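Local coordinates for prophenoloxidase b (Marsupenaeus japonicus, PDB 3WKY) that is the copper-containing precursor of a phenoloxidase, a type 3 copper enzyme that hydroxylates monophenols and oxidises o-diphenols, at the interface of chains A and B and the interface of chains A and C. Coordinates in Å, arbitrary orientation; residue numbers count along the deposited sequence, not the author numbering. Chains: chain A/B/C, Prophenoloxidase b.

Three patches join copies of the protein in the deposited six-chain assembly, and all of them involve chain A. Contact 1 joins the C-terminal end of chain A to a loop of chain B, through an interface that is not an exact two-fold. Contacts 2 and 3 both belong to the two-fold interface of chains A and C and share no residue; their C-alpha centres lie about 35 Å apart, so that interface is pinned at well-separated points. Contact 1 is about 61 Å from contact 2 and 39 Å from contact 3. Chain A thus meets two neighbours through different surfaces, consistent with a hemocyanin-like hexamer.

Contact 1: the interface of chains A and B. Residues chain A 680-683, 687; chain B 322, 326-329.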
loop_
_atom_site.group_PDB
_atom_site.type_symbol
_atom_site.label_atom_id
_atom_site.label_comp_id
_atom_site.label_asym_id
_atom_site.label_seq_id
_atom_site.Cartn_x
_atom_site.Cartn_y
_atom_site.Cartn_z
ATOM N N LYS A 680 -48.478 -32.037 -4.188
ATOM C CA LYS A 680 -48.079 -31.079 -3.164
ATOM C C LYS A 680 -49.168 -30.046 -2.901
ATOM O O LYS A 680 -49.786 -29.518 -3.829
ATOM C CB LYS A 680 -46.789 -30.376 -3.585
ATOM C CG LYS A 680 -46.921 -29.609 -4.889
ATOM C CD LYS A 680 -45.582 -29.144 -5.410
ATOM C CE LYS A 680 -45.724 -28.586 -6.818
ATOM N NZ LYS A 680 -44.424 -28.617 -7.546
ATOM N N GLU A 681 -49.416 -29.778 -1.627
ATOM C CA GLU A 681 -50.363 -28.749 -1.232
ATOM C C GLU A 681 -49.619 -27.436 -0.979
ATOM O O GLU A 681 -48.724 -27.384 -0.134
ATOM C CB GLU A 681 -51.082 -29.178 0.040
ATOM C CG GLU A 681 -52.206 -28.247 0.454
ATOM C CD GLU A 681 -52.938 -28.732 1.694
ATOM O OE1 GLU A 681 -53.939 -28.090 2.073
ATOM O OE2 GLU A 681 -52.514 -29.750 2.288
ATOM N N CYS A 682 -50.003 -26.381 -1.696
ATOM C CA CYS A 682 -49.305 -25.095 -1.628
ATOM C C CYS A 682 -49.888 -24.151 -0.584
ATOM O O CYS A 682 -51.101 -24.081 -0.397
ATOM C CB CYS A 682 -49.316 -24.412 -2.996
ATOM S SG CYS A 682 -48.522 -25.377 -4.295
ATOM N N LEU A 683 -49.018 -23.414 0.096
ATOM C CA LEU A 683 -49.465 -22.442 1.083
ATOM C C LEU A 683 -49.986 -21.178 0.395
ATOM O O LEU A 683 -50.969 -20.576 0.832
ATOM C CB LEU A 683 -48.292 -22.099 2.004
ATOM C CG LEU A 683 -48.437 -21.787 3.492
ATOM C CD1 LEU A 683 -47.959 -20.374 3.748
ATOM C CD2 LEU A 683 -49.842 -21.982 4.019
ATOM N N CYS A 687 -46.263 -23.478 -5.504
ATOM C CA CYS A 687 -45.147 -23.938 -4.673
ATOM C C CYS A 687 -44.272 -24.931 -5.423
ATOM O O CYS A 687 -43.413 -25.584 -4.826
ATOM C CB CYS A 687 -45.660 -24.581 -3.381
ATOM S SG CYS A 687 -46.700 -26.062 -3.638
ATOM O OXT CYS A 687 -44.417 -25.109 -6.633
ATOM N N ARG B 322 -34.611 -27.216 0.790
ATOM C CA ARG B 322 -34.983 -26.207 -0.188
ATOM C C ARG B 322 -35.298 -24.863 0.462
ATOM O O ARG B 322 -35.920 -24.811 1.527
ATOM C CB ARG B 322 -36.205 -26.678 -0.987
ATOM C CG ARG B 322 -36.801 -25.626 -1.881
ATOM C CD ARG B 322 -37.889 -26.201 -2.797
ATOM N NE ARG B 322 -39.183 -26.294 -2.129
ATOM C CZ ARG B 322 -40.338 -26.406 -2.780
ATOM N NH1 ARG B 322 -40.349 -26.437 -4.106
ATOM N NH2 ARG B 322 -41.475 -26.475 -2.107
ATOM N N ASN B 326 -42.331 -19.481 -1.417
ATOM C CA ASN B 326 -43.601 -20.080 -1.869
ATOM C C ASN B 326 -43.669 -21.510 -1.305
ATOM O O ASN B 326 -43.638 -22.476 -2.068
ATOM C CB ASN B 326 -43.646 -20.209 -3.404
ATOM C CG ASN B 326 -43.816 -18.875 -4.143
ATOM O OD1 ASN B 326 -44.369 -17.905 -3.626
ATOM N ND2 ASN B 326 -43.363 -18.852 -5.396
ATOM N N PRO B 327 -43.721 -21.668 0.026
ATOM C CA PRO B 327 -43.547 -23.030 0.542
ATOM C C PRO B 327 -44.789 -23.914 0.375
ATOM O O PRO B 327 -45.892 -23.402 0.207
ATOM C CB PRO B 327 -43.306 -22.802 2.034
ATOM C CG PRO B 327 -44.051 -21.545 2.337
ATOM C CD PRO B 327 -43.953 -20.690 1.107
ATOM N N GLU B 328 -44.589 -25.225 0.422
ATOM C CA GLU B 328 -45.694 -26.167 0.565
ATOM C C GLU B 328 -46.255 -26.020 1.968
ATOM O O GLU B 328 -45.587 -25.491 2.862
ATOM C CB GLU B 328 -45.194 -27.599 0.378
ATOM C CG GLU B 328 -44.695 -27.909 -1.022
ATOM C CD GLU B 328 -44.058 -29.278 -1.114
ATOM O OE1 GLU B 328 -44.121 -30.027 -0.121
ATOM O OE2 GLU B 328 -43.491 -29.604 -2.176
ATOM N N VAL B 329 -47.484 -26.481 2.170
ATOM C CA VAL B 329 -48.023 -26.563 3.520
ATOM C C VAL B 329 -47.090 -27.423 4.366
ATOM O O VAL B 329 -46.673 -28.508 3.937
ATOM C CB VAL B 329 -49.459 -27.142 3.520
ATOM C CG1 VAL B 329 -49.930 -27.434 4.944
ATOM C CG2 VAL B 329 -50.404 -26.168 2.829
#
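B:Val329 has CG1 anti to its backbone N (chi1 171°), which places its other methyl, CG2, beside that N and against the side chain of A:Glu681. The A:Glu681 chain, with CG also anti to N and extended beyond it, crosses the valine obliquely and offers its CG methylene 3.6 Å from B:Val329 CG2, although this glutamate is poorly ordered. Backbone pairing carries the join: A:Cys682 and B:Glu328 form an antiparallel beta bridge. The amide N of B:Val329 donates to A:Glu681 O at 2.8 Å. In return A:Leu683 N gives a hydrogen bond to B:Pro327 O at 3.1 Å.

Close by, the disulfide between A:Cys682 and A:Cys687 ties the C-terminal residue back to the bridging segment. Its sulfur A:Cys687 SG packs 3.8 Å from B:Glu328 CG. The terminal carboxylate is approached by B:Arg322, whose chain is bent at chi3 (83°); NH1 hydrogen-bonds to A:Cys687 O at 3.3 Å, somewhat tilted from the guanidinium plane. The same guanidinium lies 3.7 Å, NH2 to OE2, from B:Glu328 in a salt bridge within chain B, which may steady it beside the terminus. The site docks the disulfide-closed C-terminal tail of one subunit onto the next, probably helping to hold the hexamer together.

Contact 2: the interface of chains A and C. Residues chain A 159, 465-466, 469; chain C 159, 465-466, 469.
A:Lys466 and C:Lys466 each reach the aspartate of the opposite subunit, forming a reciprocal pair of salt bridges in the Ig-like domain of this hemocyanin-family protein. Both lysine chains are extended beyond CG and meet the carboxylates tip to tip. The ammonium A:Lys466 NZ lies 2.5 Å from C:Asp469 OD1, on that oxygen's syn lone pair. In the twin, C:Lys466 NZ is 2.8 Å from A:Asp469 OD1, again on the syn side but 16° out of the carboxylate plane.

Hydrogen bonds within each subunit fix the acceptors. While OD1 faces the partner, C:Asp469 OD2 accepts from the backbone amides of C:Leu465 and C:Lys466, the former on its anti lone pair and the latter, at 2.7 Å, from above the carboxylate plane. Each aspartate therefore anchors the backbone of its own lysine while binding the lysine opposite. An alanine in place of C:Asp469 would probably leave the ammonium of A:Lys466 without its charged mate and the backbone at C:Leu465 and C:Lys466 less firmly held.

Van der Waals packing fills in between. The two lysine stems cross, A:Lys466 CD standing 3.9 Å from C:Lys466 CG. A:Leu465 and C:Leu465 slide past each other in opposite directions, and with CG beside the backbone N (chi1 -78°) C:Leu465 lays its CD1 methyl against the backbone carbonyl oxygen A:Leu465 O, 3.5 Å away. A:Ile159, from helix 145-160, borders the C:Lys466 ammonium through CG2.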
loop_
_atom_site.group_PDB
_atom_site.type_symbol
_atom_site.label_atom_id
_atom_site.label_comp_id
_atom_site.label_asym_id
_atom_site.label_seq_id
_atom_site.Cartn_x
_atom_site.Cartn_y
_atom_site.Cartn_z
ATOM N N ILE A 159 -7.638 -55.998 -19.522
ATOM C CA ILE A 159 -6.826 -56.827 -20.403
ATOM C C ILE A 159 -6.481 -58.151 -19.719
ATOM O O ILE A 159 -6.551 -59.220 -20.330
ATOM C CB ILE A 159 -5.538 -56.085 -20.816
ATOM C CG1 ILE A 159 -5.871 -54.896 -21.725
ATOM C CG2 ILE A 159 -4.560 -57.027 -21.504
ATOM C CD1 ILE A 159 -4.673 -54.004 -22.047
ATOM N N LEU A 465 -1.238 -52.871 -23.437
ATOM C CA LEU A 465 0.018 -53.173 -22.763
ATOM C C LEU A 465 0.998 -53.726 -23.789
ATOM O O LEU A 465 2.154 -53.301 -23.865
ATOM C CB LEU A 465 -0.212 -54.181 -21.644
ATOM C CG LEU A 465 -0.866 -53.576 -20.404
ATOM C CD1 LEU A 465 -1.312 -54.656 -19.429
ATOM C CD2 LEU A 465 0.103 -52.613 -19.730
ATOM N N LYS A 466 0.517 -54.668 -24.592
ATOM C CA LYS A 466 1.306 -55.214 -25.685
ATOM C C LYS A 466 0.494 -55.312 -26.968
ATOM O O LYS A 466 -0.733 -55.218 -26.944
ATOM C CB LYS A 466 1.896 -56.570 -25.301
ATOM C CG LYS A 466 3.199 -56.450 -24.527
ATOM C CD LYS A 466 3.605 -57.765 -23.889
ATOM C CE LYS A 466 5.055 -57.698 -23.467
ATOM N NZ LYS A 466 5.496 -58.860 -22.650
ATOM N N ASP A 469 -3.140 -56.953 -27.579
ATOM C CA ASP A 469 -4.245 -56.645 -26.676
ATOM C C ASP A 469 -5.390 -55.979 -27.422
ATOM O O ASP A 469 -5.172 -55.162 -28.317
ATOM C CB ASP A 469 -3.788 -55.735 -25.538
ATOM C CG ASP A 469 -2.737 -56.377 -24.669
ATOM O OD1 ASP A 469 -2.656 -57.624 -24.662
ATOM O OD2 ASP A 469 -1.994 -55.633 -23.992
ATOM N N ILE C 159 11.939 -53.849 -23.261
ATOM C CA ILE C 159 11.204 -55.105 -23.171
ATOM C C ILE C 159 10.874 -55.652 -24.560
ATOM O O ILE C 159 10.975 -56.848 -24.839
ATOM C CB ILE C 159 9.879 -54.868 -22.415
ATOM C CG1 ILE C 159 10.146 -54.570 -20.934
ATOM C CG2 ILE C 159 8.928 -56.043 -22.579
ATOM C CD1 ILE C 159 8.895 -54.210 -20.141
ATOM N N LEU C 465 5.409 -54.607 -18.458
ATOM C CA LEU C 465 4.179 -54.440 -19.223
ATOM C C LEU C 465 3.248 -55.595 -18.887
ATOM O O LEU C 465 2.081 -55.395 -18.535
ATOM C CB LEU C 465 4.477 -54.408 -20.717
ATOM C CG LEU C 465 5.019 -53.068 -21.208
ATOM C CD1 LEU C 465 5.465 -53.153 -22.660
ATOM C CD2 LEU C 465 3.954 -51.993 -21.034
ATOM N N LYS C 466 3.780 -56.808 -18.986
ATOM C CA LYS C 466 3.058 -57.990 -18.541
ATOM C C LYS C 466 3.924 -58.825 -17.610
ATOM O O LYS C 466 5.135 -58.615 -17.515
ATOM C CB LYS C 466 2.563 -58.818 -19.730
ATOM C CG LYS C 466 1.530 -58.089 -20.578
ATOM C CD LYS C 466 0.680 -59.040 -21.400
ATOM C CE LYS C 466 -0.400 -58.270 -22.147
ATOM N NZ LYS C 466 -1.446 -59.166 -22.710
ATOM N N ASP C 469 7.663 -60.205 -18.179
ATOM C CA ASP C 469 8.737 -59.296 -18.566
ATOM C C ASP C 469 9.857 -59.263 -17.534
ATOM O O ASP C 469 9.607 -59.255 -16.326
ATOM C CB ASP C 469 8.200 -57.882 -18.784
ATOM C CG ASP C 469 7.147 -57.823 -19.856
ATOM O OD1 ASP C 469 7.152 -58.708 -20.736
ATOM O OD2 ASP C 469 6.314 -56.894 -19.824
#

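Contact 3: the interface of chains A and C. Residues chain A 175-176, 258, 260, 262, 276; chain C 368, 374, 376.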
loop_
_atom_site.group_PDB
_atom_site.type_symbol
_atom_site.label_atom_id
_atom_site.label_comp_id
_atom_site.label_asym_id
_atom_site.label_seq_id
_atom_site.Cartn_x
_atom_site.Cartn_y
_atom_site.Cartn_z
ATOM N N THR A 175 -13.243 -31.255 -9.700
ATOM C CA THR A 175 -12.184 -30.381 -10.249
ATOM C C THR A 175 -12.120 -28.998 -9.585
ATOM O O THR A 175 -11.372 -28.110 -10.013
ATOM C CB THR A 175 -12.353 -30.179 -11.761
ATOM O OG1 THR A 175 -13.670 -29.666 -12.040
ATOM C CG2 THR A 175 -12.154 -31.502 -12.496
ATOM N N GLY A 176 -12.911 -28.826 -8.536
ATOM C CA GLY A 176 -13.034 -27.549 -7.855
ATOM C C GLY A 176 -14.216 -27.729 -6.932
ATOM O O GLY A 176 -14.972 -28.693 -7.076
ATOM N N GLY A 258 -7.818 -17.578 -9.679
ATOM C CA GLY A 258 -6.878 -18.457 -10.339
ATOM C C GLY A 258 -7.634 -19.599 -11.004
ATOM O O GLY A 258 -8.874 -19.599 -11.056
ATOM N N PHE A 260 -6.962 -24.034 -11.709
ATOM C CA PHE A 260 -6.157 -25.241 -11.701
ATOM C C PHE A 260 -6.833 -26.236 -12.659
ATOM O O PHE A 260 -7.856 -26.831 -12.326
ATOM C CB PHE A 260 -6.092 -25.803 -10.279
ATOM C CG PHE A 260 -5.280 -24.945 -9.317
ATOM C CD1 PHE A 260 -5.747 -23.700 -8.889
ATOM C CD2 PHE A 260 -4.053 -25.395 -8.846
ATOM C CE1 PHE A 260 -4.980 -22.915 -8.006
ATOM C CE2 PHE A 260 -3.285 -24.623 -7.971
ATOM C CZ PHE A 260 -3.743 -23.392 -7.548
ATOM N N HIS A 262 -6.221 -29.238 -13.889
ATOM C CA HIS A 262 -6.194 -30.691 -13.683
ATOM C C HIS A 262 -6.090 -31.456 -15.007
ATOM O O HIS A 262 -6.834 -32.408 -15.242
ATOM C CB HIS A 262 -7.411 -31.145 -12.865
ATOM C CG HIS A 262 -7.417 -30.622 -11.459
ATOM N ND1 HIS A 262 -7.972 -29.407 -11.118
ATOM C CD2 HIS A 262 -6.914 -31.138 -10.314
ATOM C CE1 HIS A 262 -7.819 -29.204 -9.820
ATOM N NE2 HIS A 262 -7.187 -30.242 -9.309
ATOM N N ASP A 276 -4.881 -18.094 -7.102
ATOM C CA ASP A 276 -5.642 -16.863 -6.883
ATOM C C ASP A 276 -4.687 -15.686 -6.635
ATOM O O ASP A 276 -3.593 -15.860 -6.067
ATOM C CB ASP A 276 -6.570 -16.992 -5.669
ATOM C CG ASP A 276 -7.751 -17.930 -5.899
ATOM O OD1 ASP A 276 -8.175 -18.175 -7.052
ATOM O OD2 ASP A 276 -8.298 -18.408 -4.888
ATOM N N HIS C 368 -0.714 -22.391 -1.874
ATOM C CA HIS C 368 -1.176 -22.224 -3.260
ATOM C C HIS C 368 -2.695 -22.281 -3.349
ATOM O O HIS C 368 -3.264 -21.866 -4.360
ATOM C CB HIS C 368 -0.620 -23.345 -4.134
ATOM C CG HIS C 368 -1.081 -24.698 -3.702
ATOM N ND1 HIS C 368 -0.624 -25.304 -2.555
ATOM C CD2 HIS C 368 -2.003 -25.538 -4.234
ATOM C CE1 HIS C 368 -1.227 -26.473 -2.406
ATOM N NE2 HIS C 368 -2.067 -26.636 -3.411
ATOM N N HIS C 374 -9.839 -25.272 -4.927
ATOM C CA HIS C 374 -9.415 -25.738 -6.240
ATOM C C HIS C 374 -9.130 -27.231 -6.350
ATOM O O HIS C 374 -8.587 -27.681 -7.361
ATOM C CB HIS C 374 -8.197 -24.923 -6.699
ATOM C CG HIS C 374 -8.480 -23.457 -6.832
ATOM N ND1 HIS C 374 -9.331 -22.949 -7.793
ATOM C CD2 HIS C 374 -8.025 -22.391 -6.126
ATOM C CE1 HIS C 374 -9.387 -21.633 -7.675
ATOM N NE2 HIS C 374 -8.606 -21.269 -6.672
ATOM N N THR C 376 -7.010 -29.303 -4.847
ATOM C CA THR C 376 -5.608 -29.569 -5.125
ATOM C C THR C 376 -4.961 -30.399 -4.056
ATOM O O THR C 376 -5.506 -30.579 -2.964
ATOM C CB THR C 376 -4.789 -28.285 -5.205
ATOM O OG1 THR C 376 -4.859 -27.612 -3.942
ATOM C CG2 THR C 376 -5.317 -27.383 -6.296
HETATM O O HOH W 1 -9.513 -24.175 -10.377
HETATM O O HOH W 2 -5.187 -20.223 -5.144
#
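Loops meet on both sides: the chain A segment carrying A:Phe260 and A:His262, with A:Asp276 further along the same irregular stretch, receives the C:His368 to C:Thr376 loop of chain C. At the centre, A:Phe260 packs against C:His374 at its CD1 edge and C:Thr376 near CD2, both on one side of the ring. Its CD1 edge sits over one face of the C:His374 imidazole, offset toward the rim and 3.4 Å from CG, while C:Thr376 CG2 stands over the phenyl face, 3.9 Å from its centroid. This methyl is turned there because OG1 takes the position between the backbone N and carbonyl carbon (chi1 61°), where the hydroxyl hydrogen-bonds with C:His368 NE2.

The imidazole of C:His374 is held from both of its nitrogens. NE2 donates to A:Asp276 OD1 at 3.1 Å, arriving from above the carboxylate plane with the two planes 64° apart; the bond is bent, 144° at the hydrogen. The same oxygen takes A:Gly258 N on its anti lone pair at 2.7 Å, which helps to position the carboxylate. At the other end, a water joins C:His374 ND1 to A:Phe260 N, and a second water links A:Asp276 N with C:His368 O. The nearby carboxylate would be expected to favour a protonated imidazole. Within chain A, the A:His262 ring is bonded through ND1 to A:Phe260 O. Polar and ring contacts together lock the histidine loop of one subunit against its two-fold mate, likely supporting hexamer assembly.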